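Side-chain contacts in small ribosomal subunit protein uS8 (Aquifex aeolicus, PDB 3RF2), which probably binds directly to the central domain of 16S rRNA as a primary binding protein and helps coordinate assembly of the platform of the 30S subunit: residues V148-D151 and H152-R155; Y100-K104 and K105-A109. All coordinates share one frame; numbering follows the deposited sequence.

Interaction 1 of 2, residues V148-D151 and H152-R155; sequences VMTD and HEAR
Thr150 and Glu153 each bond the other's backbone where the short strand 149-150 runs straight into the helix 151-156. Glu153 can be followed outward from the helix. Its CB lies 3.7 Å from Thr150 OG1, and its CG, anti to its own carbonyl carbon (chi1 -66°), comes to 3.4 Å from that same OG1, which directs the extended chain back past the hydroxyl toward the strand. At the tip, Glu153 OE1 accepts from Thr150 N over 3.3 Å, a bond nearly straight at the hydrogen, met on the anti side but tilted out of the carboxylate plane, while also resting against Met149 CB. Glu153 OE2 pairs with Lys42 of helix 31-43. In return Thr150 OG1, 3.1 Å away, accepts from Glu153 N. The two reciprocal bonds make a capping box with Thr150 as N-cap: the threonine oxygen satisfies an amide of the first helical turn, and a carboxylate probably suits this end, where the helix dipole is positive. Thr150 OG1 is placed for this by chi1 63°, between its backbone N and carbonyl carbon. One residue on, buried Asp151 lies alongside Arg155, its carboxylate nearly perpendicular to the guanidinium (86°). Arg155 NH1 and NH2 both donate to the single oxygen Asp151 OD2, each at 3.0 Å, in an end-on salt bridge with noticeably bent bonds, and Asp151 OD1 takes Ala140 N of the adjoining strand. Arg155 NH2 also donates to Met130 O. Met149 sets SD 3.5 Å from Ala154 N, an approach the small Ala154 permits, its CB meeting the thioether as an apolar neighbour.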
# COMPACT_ATOMS: atom_id res chain seq x y z
N VAL A 148 1.08 -6.15 -11.78
CA VAL A 148 0.54 -4.90 -11.27
C VAL A 148 1.59 -3.83 -11.47
O VAL A 148 2.73 -4.01 -11.06
CB VAL A 148 0.22 -5.05 -9.76
CG1 VAL A 148 -0.25 -3.74 -9.16
CG2 VAL A 148 -0.83 -6.14 -9.55
N MET A 149 1.22 -2.72 -12.10
CA MET A 149 2.20 -1.72 -12.52
C MET A 149 1.56 -0.35 -12.72
O MET A 149 0.36 -0.20 -12.56
CB MET A 149 2.85 -2.18 -13.83
CG MET A 149 1.83 -2.52 -14.92
SD MET A 149 2.53 -2.88 -16.55
CE MET A 149 3.15 -4.55 -16.32
N THR A 150 2.37 0.64 -13.09
CA THR A 150 1.84 1.98 -13.29
C THR A 150 1.17 2.10 -14.64
O THR A 150 1.30 1.23 -15.50
CB THR A 150 2.91 3.07 -13.14
OG1 THR A 150 3.91 2.92 -14.15
CG2 THR A 150 3.56 2.99 -11.78
N ASP A 151 0.44 3.20 -14.81
CA ASP A 151 -0.16 3.48 -16.09
C ASP A 151 0.97 3.69 -17.09
O ASP A 151 0.92 3.17 -18.20
CB ASP A 151 -1.08 4.70 -16.02
CG ASP A 151 -0.38 5.92 -15.41
OD1 ASP A 151 0.02 5.85 -14.23
OD2 ASP A 151 -0.24 6.94 -16.11
N HIS A 152 1.99 4.42 -16.69
CA HIS A 152 3.14 4.65 -17.56
C HIS A 152 3.69 3.33 -18.10
O HIS A 152 3.97 3.20 -19.29
CB HIS A 152 4.23 5.46 -16.85
CG HIS A 152 5.44 5.70 -17.69
ND1 HIS A 152 6.49 4.81 -17.76
CD2 HIS A 152 5.77 6.73 -18.51
CE1 HIS A 152 7.41 5.28 -18.59
NE2 HIS A 152 6.99 6.44 -19.06
N GLU A 153 3.85 2.35 -17.22
CA GLU A 153 4.41 1.07 -17.66
C GLU A 153 3.42 0.28 -18.52
O GLU A 153 3.80 -0.30 -19.53
CB GLU A 153 4.91 0.25 -16.47
CG GLU A 153 6.09 0.91 -15.77
CD GLU A 153 6.41 0.30 -14.42
OE1 GLU A 153 5.47 -0.18 -13.72
OE2 GLU A 153 7.60 0.31 -14.05
N ALA A 154 2.16 0.28 -18.12
CA ALA A 154 1.14 -0.40 -18.91
C ALA A 154 1.16 0.15 -20.34
O ALA A 154 1.14 -0.62 -21.30
CB ALA A 154 -0.25 -0.22 -18.29
N ARG A 155 1.23 1.47 -20.48
CA ARG A 155 1.29 2.08 -21.81
C ARG A 155 2.53 1.61 -22.56
O ARG A 155 2.44 1.17 -23.71
CB ARG A 155 1.27 3.62 -21.74
CG ARG A 155 -0.13 4.23 -21.71
CD ARG A 155 -0.08 5.74 -21.68
NE ARG A 155 -1.06 6.27 -20.74
CZ ARG A 155 -0.77 6.67 -19.50
NH1 ARG A 155 0.48 6.64 -19.05
NH2 ARG A 155 -1.75 7.12 -18.72

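Interaction 2 of 2, residues Y100-K104 and K105-A109; sequences YLDPK and KRKSA
Tyr100 and Ser108 face each other as a single backbone bridge, their CA atoms 4.3 Å apart, with Leu101 N bonded to Lys107 O and a type I turn from Asp102 to Lys105 reversing the chain. Lys105, just after the two central turn residues, has positive phi (65°), a less usual choice for a residue with a side chain. The turn is closed by Lys105 N donating to Asp102 O at 2.9 Å. Asp102 fits its place because its short side chain has CG between the backbone N and the carbonyl carbon (chi1 60°), turning the carboxylate toward the next strand of the bend: OD2 accepts from Arg106 N with its syn lone pair, and OD1 from Lys107 N at 2.8 Å, so both oxygens are tied to consecutive amides. On the Tyr100 side, Lys105 crosses the ring obliquely and sets CB over one face, 3.8 Å from the ring centroid, a CH-pi contact; CG and CD continue over that face toward the CD2-CE2 side, CG 3.6 Å from Tyr100 CD2. Lys104 and Arg106 run side by side, with Lys104 CE over a guanidinium face and NZ only 3.0 Å from Arg106 NH1, a like-charge approach at the exposed tip. The excursion lies between strands 93-98 and 113-115, and it is held to the loop between helix 6-19 and strand 24-28, where Tyr100 OH donates to Asp22 O and Lys105 NZ makes a salt bridge with Asp23 and a hydrogen bond to Arg21 O.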
# COMPACT_ATOMS: atom_id res chain seq x y z
N TYR A 100 7.90 10.73 4.31
CA TYR A 100 7.68 12.17 4.31
C TYR A 100 8.90 12.88 3.72
O TYR A 100 10.00 12.34 3.77
CB TYR A 100 7.45 12.68 5.72
CG TYR A 100 6.37 11.92 6.44
CD1 TYR A 100 5.06 12.40 6.47
CD2 TYR A 100 6.65 10.72 7.09
CE1 TYR A 100 4.07 11.72 7.11
CE2 TYR A 100 5.65 10.01 7.74
CZ TYR A 100 4.37 10.52 7.75
OH TYR A 100 3.38 9.85 8.39
N LEU A 101 8.70 14.07 3.18
CA LEU A 101 9.80 14.83 2.59
C LEU A 101 10.63 15.59 3.62
O LEU A 101 11.85 15.70 3.46
CB LEU A 101 9.28 15.79 1.52
CG LEU A 101 9.08 15.01 0.21
CD1 LEU A 101 7.64 14.48 0.05
CD2 LEU A 101 9.49 15.84 -0.99
N ASP A 102 9.99 16.09 4.67
CA ASP A 102 10.68 16.94 5.63
C ASP A 102 10.88 16.20 6.95
O ASP A 102 10.10 15.32 7.27
CB ASP A 102 9.84 18.18 5.90
CG ASP A 102 8.48 17.84 6.46
OD1 ASP A 102 7.82 16.96 5.88
OD2 ASP A 102 8.08 18.43 7.48
N PRO A 103 11.92 16.59 7.72
CA PRO A 103 12.20 15.98 9.03
C PRO A 103 10.99 15.98 9.97
O PRO A 103 10.82 15.01 10.69
CB PRO A 103 13.31 16.87 9.59
CG PRO A 103 14.02 17.38 8.37
CD PRO A 103 12.92 17.61 7.36
N LYS A 104 10.17 17.03 9.95
CA LYS A 104 9.03 17.10 10.86
C LYS A 104 7.81 16.31 10.35
O LYS A 104 6.78 16.26 11.02
CB LYS A 104 8.64 18.56 11.13
CG LYS A 104 9.62 19.31 12.03
CD LYS A 104 9.42 20.83 11.94
CE LYS A 104 9.06 21.45 13.29
NZ LYS A 104 8.83 22.93 13.20
N LYS A 105 7.91 15.71 9.18
CA LYS A 105 6.83 14.85 8.68
C LYS A 105 5.53 15.60 8.40
O LYS A 105 4.45 15.03 8.50
CB LYS A 105 6.57 13.70 9.66
CG LYS A 105 7.77 12.78 9.87
CD LYS A 105 7.43 11.58 10.75
CE LYS A 105 7.14 12.00 12.19
NZ LYS A 105 6.94 10.83 13.09
N ARG A 106 5.63 16.88 8.05
CA ARG A 106 4.46 17.67 7.70
C ARG A 106 4.11 17.57 6.21
O ARG A 106 3.00 17.90 5.79
CB ARG A 106 4.66 19.13 8.11
CG ARG A 106 4.72 19.34 9.62
CD ARG A 106 5.12 20.77 9.99
NE ARG A 106 5.11 21.00 11.43
CZ ARG A 106 5.74 22.01 12.04
NH1 ARG A 106 6.45 22.88 11.32
NH2 ARG A 106 5.67 22.13 13.36
N LYS A 107 5.07 17.10 5.42
CA LYS A 107 4.87 16.92 3.98
C LYS A 107 4.99 15.43 3.59
O LYS A 107 6.10 14.90 3.43
CB LYS A 107 5.88 17.78 3.20
CG LYS A 107 5.72 19.31 3.39
CD LYS A 107 6.93 20.13 2.90
CE LYS A 107 7.27 19.84 1.43
NZ LYS A 107 8.36 20.70 0.86
N SER A 108 3.84 14.78 3.44
CA SER A 108 3.77 13.38 3.02
C SER A 108 4.09 13.21 1.53
O SER A 108 3.75 14.06 0.71
CB SER A 108 2.36 12.84 3.29
OG SER A 108 2.13 11.59 2.67
N ALA A 109 4.76 12.11 1.19
CA ALA A 109 4.97 11.80 -0.22
C ALA A 109 3.63 11.50 -0.90
O ALA A 109 3.47 11.70 -2.10
CB ALA A 109 5.92 10.62 -0.37

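The two interactions are both local, each formed within one unbroken run of chain, yet they share no element: their centres lie 27 Å apart and their nearest atoms about 13 Å. Interaction 1 is partly buried, joining a strand to the start of a helix beside strand 139-144 and helix 31-43. Interaction 2 is a surface contact in an irregular loop after strand 93-98. Carboxylates receive backbone NH groups in both, Glu153 supporting a helix start and Asp102 a turn. Around them the chemistry diverges: 148-155 pairs opposite charges within its own segments, whereas 100-109 gathers four basic side chains at the surface, as might suit an rRNA-binding protein, and sends Lys105 to an acid outside them.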